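Side-chain contacts in penicillin-binding protein PbpB (Mycobacterium tuberculosis, PDB 6KGU), which catalyses the synthesis of cross-linked peptidoglycan for the mycobacterial cell wall from lipid intermediates and is inactivated by beta-lactam antibiotics: residues A[245-248]-A[249-252]; A[256-259]-A[260-263]; A[330-333]-A[334-337]; A[374-377]-A[378-382]. All coordinates share one frame; numbering follows the deposited sequence. Where two conformers were deposited one is given.

Followed from the N terminus, the four contacts come in series, and none nests in or crosses another; each is a local contact within continuous chain. Contacts 1 and 2 share the connection that leaves strand 233-238: contact 1 is a 3-10 turn out in the loop, contact 2 the short helix 259-262 that ends it, and the two meet where I248 packs on L256. Contact 3 takes in the last turns of helix 326-336, on the opposite side of the chain's centre from contact 1. Contact 4 folds part of the loop between helices 338-347 and 390-401, and lies against contact 3 through P381 and F377, both touching S333. The second pair thus joins helix to loop near the antibiotic.

Contact 1: A[245-248]-A[249-252]; sequences SQDI and GRQG
R250 reaches back toward Q246, and the two side chains cross obliquely, NH2 of R250 coming to 3.2 Å from CG of Q246. The guanidinium meets this methylene at a slant, a close approach of polar end to aliphatic chain. A bend at chi3 (-69°) helps swing the guanidinium toward the Q246 methylenes. D247 points its carboxylate forward instead. With CG anti to the backbone N (chi1 176°), OD2 lies 2.9 Å from G249 N in a weak hydrogen bond of the Asx-turn type, for which a short acidic side chain is well suited. Two backbone bonds form the 3-10 turn: R250 N to D247 O (3.1 Å) and Q251 N to I248 O (2.8 Å). The extended chain of Q251 has the length to reach back alongside this turn, and its NE2 gives a weak bond to D247 O (3.3 Å), while OE1 takes the backbone N-H of D243. That glutamine therefore ties the turn to the preceding loop. Apolar I248 rests on F242, as does the Q251 side chain, and the whole turn sits at the surface, in the long loop between strand 233-238 and helix 259-262.

Contact 2: A[256-259]-A[260-263]; sequences LGNP and AVSS
N258 and V261 meet at the start of the short helix 259-262, where N258 holds the N-cap position. Its side chain makes no capping bond; CG stands anti to the backbone N (chi1 -166°), which lays the amide across V261, with ND2 3.5 Å from the CG2 methyl. OD1 is used instead by N136 ND2 and by a water that also accepts from A260 N, linking the side chain to the first turn. The asparagine backbone does more for the helix: N258 O takes the N-H groups of V261 and S262, each at 3.0 Å and from opposite faces of the carbonyl plane. P259 follows in the first helical position, where proline fits because no N-H is needed there, and its ring fixes phi at a helical value. Its carbonyl accepts from S263 N at 3.1 Å, closing the next turn, while CB lies 3.9 Å from S263 OG. A260 and V261, small and apolar, pack with N258 on M236 of strand 233-238, and V261 also touches L358. The helix ends at S262; S263 leaves helical angles, its hydroxyl beside CA and CB of P259. A second water is hydrogen-bonded to S262 OG at 2.6 Å and to N258 N at 2.8 Å, and S262 OG in turn is hydrogen-bonded to S263 OG at 2.9 Å.

Contact 3: A[330-333]-A[334-337]; sequences LMLS and QRVG
Q334 N donates to L330 O at 2.8 Å and G337 N to S333 O at 3.0 Å, regular bonds four residues apart along the last turns of helix 326-336. The second is the straighter (161°) and runs nearly along the C=O axis. Between them L332 O is shared less firmly by R335 N and V336 N, both bonds weak. G337 then leaves the helix with phi at 90°, an angle that suits glycine because a side chain would press on the preceding carbonyl, and the same residue takes the N-cap position of helix 338-347. Among the side chains, L332 and R335 carry the contact. CD2 of L332 sits 3.9 Å above one face of the guanidinium, over its centre, so a methyl covers the flat cation. The arginine reaches this place with its chain extended from CG to NE, and its charged end is held by a salt bridge to E289 and a bond to L284 O. Q334 keeps its CG close to L330 O, 3.2 Å away, and leans on I297 and M299. S333 turns its hydroxyl back to T329 O, a common way for serine to satisfy itself inside a helix, while the small residue fits against A275. V336 packs on A278 and V279. This is helix-on-helix packing against helix 272-281, which begins at K272 of the putative SxxK motif, in a transpeptidase domain whose S269 is probably the acylated serine.

Contact 4: A[374-377]-A[378-382]; sequences GSTF and ANLPI
A turn in which T376 O accepts from two backbone donors, leading into the 3-10 segment 380-381, folds the loop before helix 390-401 in the transpeptidase domain, close to the bound aztreonam, which I382 touches. L380 N comes almost straight down the C=O bond at 3.0 Å with an N-H angle of 169°, whereas N379 N, at 2.8 Å, stands above the carbonyl plane. The side chains of T376 and L380 lie side by side and point the same way, with CG2 of T376 3.7 Å from CG of L380. That methyl stands anti to the backbone N while OG1 turns beside it to bond S373 N, so threonine serves both the apolar and the polar side of the turn. L380 goes on into a pocket of W372, Y341, L345 and L386, where a branched apolar chain is at home. F377 and P381 cross at about a right angle, CE1 of the ring approaching CG of the proline at 4.1 Å. Proline has no N-H to give F377 O, so the i to i+4 bonding stops there, with P381 CD lying 3.0 Å from F377 O. Next, I382 N bonds N379 O, closing the 3-10 turn at 380-381, and L380 O accepts from N271 ND2. At the other end A378 N gives a weak bond to S375 O, and a water donating to G374 O at 2.5 Å weakly accepts from A378 N at 3.1 Å.

Contact 1: A[245-248]-A[249-252]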
ATOM      1  N   SER A 245      -3.843 -10.775 -23.079  1.00 36.90           N
ATOM      2  CA  SER A 245      -3.699 -11.238 -24.455  1.00 35.30           C
ATOM      3  C   SER A 245      -4.359 -12.593 -24.676  1.00 40.92           C
ATOM      4  O   SER A 245      -4.315 -13.111 -25.794  1.00 44.45           O
ATOM      5  CB  SER A 245      -2.219 -11.318 -24.844  1.00 34.27           C
ATOM      6  OG  SER A 245      -1.573 -12.436 -24.232  1.00 37.17           O
ATOM      7  N   GLN A 246      -4.941 -13.182 -23.639  1.00 35.04           N
ATOM      8  CA  GLN A 246      -5.584 -14.484 -23.687  1.00 40.55           C
ATOM      9  C   GLN A 246      -7.033 -14.344 -23.261  1.00 38.59           C
ATOM     10  O   GLN A 246      -7.389 -13.444 -22.507  1.00 34.70           O
ATOM     11  CB  GLN A 246      -4.890 -15.492 -22.761  1.00 39.42           C
ATOM     12  CG  GLN A 246      -4.003 -16.477 -23.472  1.00 54.87           C
ATOM     13  CD  GLN A 246      -2.873 -15.804 -24.196  1.00 58.56           C
ATOM     14  OE1 GLN A 246      -2.272 -14.859 -23.680  1.00 61.16           O
ATOM     15  NE2 GLN A 246      -2.571 -16.280 -25.403  1.00 58.95           N
ATOM     16  N   ASP A 247      -7.861 -15.271 -23.722  1.00 41.01           N
ATOM     17  CA  ASP A 247      -9.285 -15.206 -23.438  1.00 39.57           C
ATOM     18  C   ASP A 247      -9.558 -15.347 -21.946  1.00 41.17           C
ATOM     19  O   ASP A 247      -9.055 -16.262 -21.287  1.00 41.86           O
ATOM     20  CB  ASP A 247     -10.024 -16.293 -24.205  1.00 47.45           C
ATOM     21  CG  ASP A 247     -11.492 -16.325 -23.863  1.00 55.78           C
ATOM     22  OD1 ASP A 247     -12.226 -15.414 -24.307  1.00 63.21           O
ATOM     23  OD2 ASP A 247     -11.911 -17.244 -23.137  1.00 60.27           O
ATOM     24  N   ILE A 248     -10.387 -14.448 -21.425  1.00 40.27           N
ATOM     25  CA  ILE A 248     -10.670 -14.412 -19.995  1.00 45.34           C
ATOM     26  C   ILE A 248     -11.289 -15.729 -19.537  1.00 51.58           C
ATOM     27  O   ILE A 248     -11.008 -16.217 -18.430  1.00 44.99           O
ATOM     28  CB  ILE A 248     -11.569 -13.197 -19.678  1.00 47.69           C
ATOM     29  CG1 ILE A 248     -11.410 -12.791 -18.228  1.00 42.51           C
ATOM     30  CG2 ILE A 248     -13.040 -13.444 -20.039  1.00 42.59           C
ATOM     31  CD1 ILE A 248     -10.050 -12.228 -17.968  1.00 54.49           C
ATOM     32  N   GLY A 249     -12.105 -16.348 -20.397  1.00 47.88           N
ATOM     33  CA  GLY A 249     -12.815 -17.566 -20.055  1.00 43.30           C
ATOM     34  C   GLY A 249     -11.929 -18.756 -19.759  1.00 44.36           C
ATOM     35  O   GLY A 249     -12.412 -19.733 -19.177  1.00 45.98           O
ATOM     36  N   ARG A 250     -10.660 -18.710 -20.151  1.00 40.97           N
ATOM     37  CA  ARG A 250      -9.716 -19.765 -19.828  1.00 43.56           C
ATOM     38  C   ARG A 250      -8.932 -19.470 -18.552  1.00 38.99           C
ATOM     39  O   ARG A 250      -8.024 -20.229 -18.202  1.00 45.38           O
ATOM     40  CB  ARG A 250      -8.748 -19.976 -20.996  1.00 49.85           C
ATOM     41  CG  ARG A 250      -9.382 -20.554 -22.260  1.00 58.13           C
ATOM     42  CD  ARG A 250      -8.349 -21.309 -23.109  1.00 66.46           C
ATOM     43  NE  ARG A 250      -7.361 -20.422 -23.726  1.00 75.57           N
ATOM     44  CZ  ARG A 250      -6.152 -20.163 -23.229  1.00 75.73           C
ATOM     45  NH1 ARG A 250      -5.757 -20.721 -22.090  1.00 72.59           N
ATOM     46  NH2 ARG A 250      -5.334 -19.341 -23.877  1.00 68.99           N
ATOM     47  N   GLN A 251      -9.257 -18.389 -17.848  1.00 41.71           N
ATOM     48  CA  GLN A 251      -8.395 -17.919 -16.775  1.00 35.00           C
ATOM     49  C   GLN A 251      -9.151 -17.786 -15.458  1.00 36.15           C
ATOM     50  O   GLN A 251      -8.869 -16.887 -14.658  1.00 34.20           O
ATOM     51  CB  GLN A 251      -7.729 -16.603 -17.175  1.00 28.54           C
ATOM     52  CG  GLN A 251      -6.797 -16.739 -18.398  1.00 33.23           C
ATOM     53  CD  GLN A 251      -6.055 -15.452 -18.723  1.00 34.71           C
ATOM     54  OE1 GLN A 251      -5.078 -15.107 -18.059  1.00 31.92           O
ATOM     55  NE2 GLN A 251      -6.522 -14.728 -19.747  1.00 32.36           N
ATOM     56  N   GLY A 252     -10.104 -18.687 -15.211  1.00 34.20           N
ATOM     57  CA  GLY A 252     -10.764 -18.734 -13.916  1.00 28.98           C
ATOM     58  C   GLY A 252      -9.818 -18.979 -12.753  1.00 33.12           C
ATOM     59  O   GLY A 252     -10.135 -18.610 -11.618  1.00 31.96           O
TER

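Contact 2: A[256-259]-A[260-263]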
ATOM      1  N   LEU A 256      -8.038 -11.686 -11.834  1.00 25.57           N
ATOM      2  CA  LEU A 256      -8.482 -10.770 -12.872  1.00 25.74           C
ATOM      3  C   LEU A 256      -8.634  -9.336 -12.383  1.00 31.46           C
ATOM      4  O   LEU A 256      -8.760  -8.431 -13.212  1.00 31.20           O
ATOM      5  CB  LEU A 256      -9.827 -11.226 -13.455  1.00 27.66           C
ATOM      6  CG  LEU A 256     -10.019 -12.711 -13.801  1.00 38.93           C
ATOM      7  CD1 LEU A 256     -11.334 -12.941 -14.541  1.00 36.80           C
ATOM      8  CD2 LEU A 256      -8.863 -13.253 -14.598  1.00 33.76           C
ATOM      9  N   GLY A 257      -8.666  -9.115 -11.067  1.00 28.00           N
ATOM     10  CA  GLY A 257      -8.995  -7.816 -10.512  1.00 27.84           C
ATOM     11  C   GLY A 257      -7.784  -7.115  -9.929  1.00 27.59           C
ATOM     12  O   GLY A 257      -6.659  -7.303 -10.401  1.00 24.98           O
ATOM     13  N   ASN A 258      -7.988  -6.311  -8.895  1.00 26.15           N
ATOM     14  CA  ASN A 258      -6.935  -5.435  -8.379  1.00 28.45           C
ATOM     15  C   ASN A 258      -7.068  -5.341  -6.864  1.00 26.52           C
ATOM     16  O   ASN A 258      -7.477  -4.309  -6.317  1.00 28.43           O
ATOM     17  CB  ASN A 258      -7.012  -4.066  -9.064  1.00 25.81           C
ATOM     18  CG  ASN A 258      -5.771  -3.222  -8.843  1.00 31.74           C
ATOM     19  OD1 ASN A 258      -4.698  -3.733  -8.502  1.00 30.09           O
ATOM     20  ND2 ASN A 258      -5.911  -1.913  -9.043  1.00 29.48           N
ATOM     21  N   PRO A 259      -6.721  -6.424  -6.150  1.00 26.28           N
ATOM     22  CA  PRO A 259      -6.920  -6.469  -4.685  1.00 24.71           C
ATOM     23  C   PRO A 259      -6.289  -5.319  -3.914  1.00 25.05           C
ATOM     24  O   PRO A 259      -6.792  -4.970  -2.839  1.00 24.65           O
ATOM     25  CB  PRO A 259      -6.249  -7.794  -4.278  1.00 27.03           C
ATOM     26  CG  PRO A 259      -6.188  -8.609  -5.505  1.00 28.98           C
ATOM     27  CD  PRO A 259      -6.128  -7.662  -6.684  1.00 27.69           C
ATOM     28  N   ALA A 260      -5.173  -4.763  -4.400  1.00 26.84           N
ATOM     29  CA  ALA A 260      -4.528  -3.631  -3.728  1.00 32.27           C
ATOM     30  C   ALA A 260      -5.493  -2.474  -3.488  1.00 31.04           C
ATOM     31  O   ALA A 260      -5.289  -1.676  -2.561  1.00 28.27           O
ATOM     32  CB  ALA A 260      -3.335  -3.125  -4.557  1.00 22.39           C
ATOM     33  N   VAL A 261      -6.532  -2.347  -4.315  1.00 25.91           N
ATOM     34  CA  VAL A 261      -7.527  -1.303  -4.116  1.00 25.31           C
ATOM     35  C   VAL A 261      -8.892  -1.860  -3.750  1.00 28.23           C
ATOM     36  O   VAL A 261      -9.676  -1.142  -3.117  1.00 28.37           O
ATOM     37  CB  VAL A 261      -7.651  -0.376  -5.346  1.00 28.17           C
ATOM     38  CG1 VAL A 261      -6.318   0.295  -5.666  1.00 26.27           C
ATOM     39  CG2 VAL A 261      -8.227  -1.133  -6.563  1.00 24.47           C
ATOM     40  N   SER A 262      -9.204  -3.109  -4.110  1.00 23.71           N
ATOM     41  CA  SER A 262     -10.564  -3.601  -3.963  1.00 33.00           C
ATOM     42  C   SER A 262     -10.818  -4.371  -2.672  1.00 30.74           C
ATOM     43  O   SER A 262     -11.978  -4.597  -2.341  1.00 29.89           O
ATOM     44  CB  SER A 262     -10.920  -4.523  -5.136  1.00 23.25           C
ATOM     45  OG  SER A 262     -10.298  -5.766  -4.914  1.00 29.09           O
ATOM     46  N   SER A 263      -9.790  -4.812  -1.951  1.00 26.37           N
ATOM     47  CA  SER A 263      -9.966  -5.855  -0.939  1.00 25.65           C
ATOM     48  C   SER A 263      -9.409  -5.399   0.401  1.00 28.92           C
ATOM     49  O   SER A 263      -8.221  -5.602   0.682  1.00 28.46           O
ATOM     50  CB  SER A 263      -9.301  -7.162  -1.391  1.00 28.48           C
ATOM     51  OG  SER A 263      -9.807  -7.549  -2.673  1.00 32.48           O
TER
HETATM   52  O   HOH W   1     -10.327  -6.695  -7.362  1.00 30.39           O
HETATM   53  O   HOH W   2      -3.644  -5.391  -6.811  1.00 31.31           O
HETATM   54  O   HOH W   3      -6.151  -4.272  -0.420  1.00 26.10           O

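Contact 3: A[330-333]-A[334-337]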
ATOM      1  N   LEU A 330      -1.376   1.222  23.659  1.00 26.89           N
ATOM      2  CA  LEU A 330      -2.631   1.676  24.256  1.00 32.87           C
ATOM      3  C   LEU A 330      -2.387   2.631  25.416  1.00 26.48           C
ATOM      4  O   LEU A 330      -3.162   3.570  25.614  1.00 31.01           O
ATOM      5  CB  LEU A 330      -3.469   0.481  24.702  1.00 27.63           C
ATOM      6  CG  LEU A 330      -4.049  -0.310  23.526  1.00 31.88           C
ATOM      7  CD1 LEU A 330      -4.743  -1.567  24.018  1.00 37.76           C
ATOM      8  CD2 LEU A 330      -5.002   0.547  22.730  1.00 28.19           C
ATOM      9  N   MET A 331      -1.326   2.412  26.199  1.00 27.83           N
ATOM     10  CA  MET A 331      -0.991   3.360  27.254  0.50 28.72           C
ATOM     11  C   MET A 331      -0.717   4.742  26.679  1.00 29.25           C
ATOM     12  O   MET A 331      -1.231   5.749  27.178  1.00 28.87           O
ATOM     13  CB  MET A 331       0.211   2.853  28.047  0.50 28.80           C
ATOM     14  CG  MET A 331      -0.109   1.591  28.815  0.50 29.01           C
ATOM     15  SD  MET A 331       1.233   1.066  29.855  0.50 35.79           S
ATOM     16  CE  MET A 331       1.557   2.573  30.750  0.50 34.59           C
ATOM     17  N   LEU A 332       0.081   4.805  25.606  1.00 24.59           N
ATOM     18  CA  LEU A 332       0.346   6.074  24.930  1.00 28.23           C
ATOM     19  C   LEU A 332      -0.905   6.624  24.270  1.00 24.31           C
ATOM     20  O   LEU A 332      -1.126   7.838  24.265  1.00 29.27           O
ATOM     21  CB  LEU A 332       1.440   5.902  23.863  1.00 30.86           C
ATOM     22  CG  LEU A 332       2.862   5.600  24.330  1.00 30.81           C
ATOM     23  CD1 LEU A 332       3.731   5.157  23.133  1.00 23.71           C
ATOM     24  CD2 LEU A 332       3.465   6.825  25.061  1.00 27.09           C
ATOM     25  N   SER A 333      -1.715   5.751  23.665  1.00 25.27           N
ATOM     26  CA  SER A 333      -2.977   6.206  23.083  1.00 29.21           C
ATOM     27  C   SER A 333      -3.897   6.810  24.149  1.00 32.62           C
ATOM     28  O   SER A 333      -4.667   7.732  23.852  1.00 34.19           O
ATOM     29  CB  SER A 333      -3.681   5.043  22.360  1.00 25.66           C
ATOM     30  OG  SER A 333      -2.899   4.567  21.274  1.00 32.76           O
ATOM     31  N   GLN A 334      -3.833   6.307  25.389  1.00 30.63           N
ATOM     32  CA  GLN A 334      -4.638   6.882  26.468  1.00 35.22           C
ATOM     33  C   GLN A 334      -4.292   8.347  26.697  1.00 39.31           C
ATOM     34  O   GLN A 334      -5.164   9.132  27.086  1.00 33.86           O
ATOM     35  CB  GLN A 334      -4.451   6.109  27.778  1.00 31.01           C
ATOM     36  CG  GLN A 334      -5.110   4.744  27.848  1.00 30.96           C
ATOM     37  CD  GLN A 334      -4.780   4.025  29.150  1.00 36.10           C
ATOM     38  OE1 GLN A 334      -4.326   4.648  30.105  1.00 38.77           O
ATOM     39  NE2 GLN A 334      -4.992   2.705  29.188  1.00 35.84           N
ATOM     40  N   ARG A 335      -3.027   8.735  26.467  1.00 30.45           N
ATOM     41  CA  ARG A 335      -2.670  10.145  26.580  1.00 32.43           C
ATOM     42  C   ARG A 335      -3.338  10.959  25.484  1.00 37.43           C
ATOM     43  O   ARG A 335      -3.760  12.099  25.716  1.00 33.65           O
ATOM     44  CB  ARG A 335      -1.152  10.320  26.517  1.00 28.59           C
ATOM     45  CG  ARG A 335      -0.357   9.357  27.395  1.00 32.65           C
ATOM     46  CD  ARG A 335       1.146   9.644  27.279  1.00 26.71           C
ATOM     47  NE  ARG A 335       1.935   8.851  28.228  1.00 29.46           N
ATOM     48  CZ  ARG A 335       3.248   8.975  28.395  1.00 36.60           C
ATOM     49  NH1 ARG A 335       3.915   9.867  27.677  1.00 35.38           N
ATOM     50  NH2 ARG A 335       3.893   8.219  29.285  1.00 31.11           N
ATOM     51  N   VAL A 336      -3.443  10.384  24.282  1.00 29.63           N
ATOM     52  CA  VAL A 336      -4.043  11.081  23.152  1.00 33.08           C
ATOM     53  C   VAL A 336      -5.530  11.318  23.388  1.00 32.15           C
ATOM     54  O   VAL A 336      -6.040  12.421  23.163  1.00 31.39           O
ATOM     55  CB  VAL A 336      -3.807  10.284  21.853  1.00 32.82           C
ATOM     56  CG1 VAL A 336      -4.560  10.905  20.688  1.00 28.39           C
ATOM     57  CG2 VAL A 336      -2.315  10.199  21.551  1.00 26.49           C
ATOM     58  N   GLY A 337      -6.248  10.281  23.823  1.00 34.81           N
ATOM     59  CA  GLY A 337      -7.682  10.358  23.990  1.00 33.83           C
ATOM     60  C   GLY A 337      -8.425   9.958  22.725  1.00 37.05           C
ATOM     61  O   GLY A 337      -7.891  10.043  21.613  1.00 36.56           O
TER

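Contact 4: A[374-377]-A[378-382]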
ATOM      1  N   GLY A 374     -17.740   0.644  24.271  1.00 51.88           N
ATOM      2  CA  GLY A 374     -16.781   0.913  25.326  1.00 52.78           C
ATOM      3  C   GLY A 374     -15.401   0.355  25.056  1.00 49.51           C
ATOM      4  O   GLY A 374     -14.447   0.762  25.725  1.00 52.24           O
ATOM      5  N   SER A 375     -15.277  -0.546  24.077  1.00 47.01           N
ATOM      6  CA  SER A 375     -14.047  -1.273  23.809  1.00 44.83           C
ATOM      7  C   SER A 375     -13.388  -0.910  22.477  1.00 43.86           C
ATOM      8  O   SER A 375     -12.296  -1.421  22.189  1.00 40.02           O
ATOM      9  CB  SER A 375     -14.323  -2.777  23.838  1.00 45.08           C
ATOM     10  OG  SER A 375     -15.100  -3.155  22.712  1.00 51.99           O
ATOM     11  N   THR A 376     -14.025  -0.070  21.652  1.00 38.07           N
ATOM     12  CA  THR A 376     -13.435   0.360  20.385  1.00 39.72           C
ATOM     13  C   THR A 376     -12.049   0.958  20.578  1.00 41.29           C
ATOM     14  O   THR A 376     -11.102   0.611  19.858  1.00 35.58           O
ATOM     15  CB  THR A 376     -14.329   1.398  19.706  1.00 41.55           C
ATOM     16  OG1 THR A 376     -15.682   0.944  19.721  1.00 41.01           O
ATOM     17  CG2 THR A 376     -13.870   1.620  18.268  1.00 31.05           C
ATOM     18  N   PHE A 377     -11.918   1.878  21.540  1.00 32.99           N
ATOM     19  CA  PHE A 377     -10.659   2.582  21.735  1.00 38.50           C
ATOM     20  C   PHE A 377      -9.544   1.658  22.214  1.00 40.59           C
ATOM     21  O   PHE A 377      -8.366   1.986  22.040  1.00 33.23           O
ATOM     22  CB  PHE A 377     -10.848   3.741  22.718  1.00 33.30           C
ATOM     23  CG  PHE A 377      -9.704   4.733  22.717  1.00 34.41           C
ATOM     24  CD1 PHE A 377      -9.178   5.204  21.522  1.00 34.98           C
ATOM     25  CD2 PHE A 377      -9.164   5.200  23.907  1.00 37.16           C
ATOM     26  CE1 PHE A 377      -8.142   6.126  21.516  1.00 37.93           C
ATOM     27  CE2 PHE A 377      -8.124   6.122  23.910  1.00 32.89           C
ATOM     28  CZ  PHE A 377      -7.613   6.588  22.717  1.00 30.44           C
ATOM     29  N   ALA A 378      -9.878   0.520  22.810  1.00 33.99           N
ATOM     30  CA  ALA A 378      -8.864  -0.467  23.141  1.00 35.53           C
ATOM     31  C   ALA A 378      -8.430  -1.299  21.939  1.00 37.45           C
ATOM     32  O   ALA A 378      -7.486  -2.085  22.062  1.00 35.26           O
ATOM     33  CB  ALA A 378      -9.376  -1.408  24.237  1.00 32.74           C
ATOM     34  N   ASN A 379      -9.102  -1.165  20.794  1.00 36.19           N
ATOM     35  CA  ASN A 379      -8.831  -1.996  19.628  1.00 34.10           C
ATOM     36  C   ASN A 379      -8.239  -1.221  18.460  1.00 31.18           C
ATOM     37  O   ASN A 379      -7.236  -1.656  17.880  1.00 29.20           O
ATOM     38  CB  ASN A 379     -10.120  -2.703  19.181  1.00 34.39           C
ATOM     39  CG  ASN A 379     -10.550  -3.794  20.155  1.00 41.43           C
ATOM     40  OD1 ASN A 379     -11.668  -3.785  20.653  1.00 46.00           O
ATOM     41  ND2 ASN A 379      -9.652  -4.721  20.443  1.00 39.32           N
ATOM     42  N   LEU A 380      -8.855  -0.097  18.080  1.00 32.94           N
ATOM     43  CA  LEU A 380      -8.394   0.672  16.922  1.00 34.52           C
ATOM     44  C   LEU A 380      -6.909   1.024  16.963  1.00 29.19           C
ATOM     45  O   LEU A 380      -6.233   0.847  15.936  1.00 32.70           O
ATOM     46  CB  LEU A 380      -9.228   1.956  16.773  1.00 31.59           C
ATOM     47  CG  LEU A 380     -10.695   1.822  16.381  1.00 35.08           C
ATOM     48  CD1 LEU A 380     -11.275   3.195  16.024  1.00 31.23           C
ATOM     49  CD2 LEU A 380     -10.867   0.815  15.237  1.00 32.15           C
ATOM     50  N   PRO A 381      -6.346   1.528  18.072  1.00 31.94           N
ATOM     51  CA  PRO A 381      -4.924   1.920  18.049  1.00 30.71           C
ATOM     52  C   PRO A 381      -3.975   0.786  17.729  1.00 33.88           C
ATOM     53  O   PRO A 381      -2.890   1.054  17.210  1.00 28.57           O
ATOM     54  CB  PRO A 381      -4.679   2.476  19.458  1.00 31.33           C
ATOM     55  CG  PRO A 381      -6.042   2.996  19.893  1.00 32.17           C
ATOM     56  CD  PRO A 381      -6.998   1.946  19.336  1.00 30.11           C
ATOM     57  N   ILE A 382      -4.338  -0.473  17.975  1.00 29.73           N
ATOM     58  CA  ILE A 382      -3.474  -1.576  17.564  1.00 32.64           C
ATOM     59  C   ILE A 382      -3.945  -2.218  16.254  1.00 31.17           C
ATOM     60  O   ILE A 382      -3.469  -3.293  15.891  1.00 32.02           O
ATOM     61  CB  ILE A 382      -3.322  -2.613  18.692  1.00 32.49           C
ATOM     62  CG1 ILE A 382      -4.678  -3.114  19.195  1.00 36.68           C
ATOM     63  CG2 ILE A 382      -2.588  -1.971  19.876  1.00 34.54           C
ATOM     64  CD1 ILE A 382      -5.258  -4.274  18.440  1.00 44.51           C
TER
HETATM   65  O   HOH W   4     -12.181   1.172  24.803  1.00 49.09           O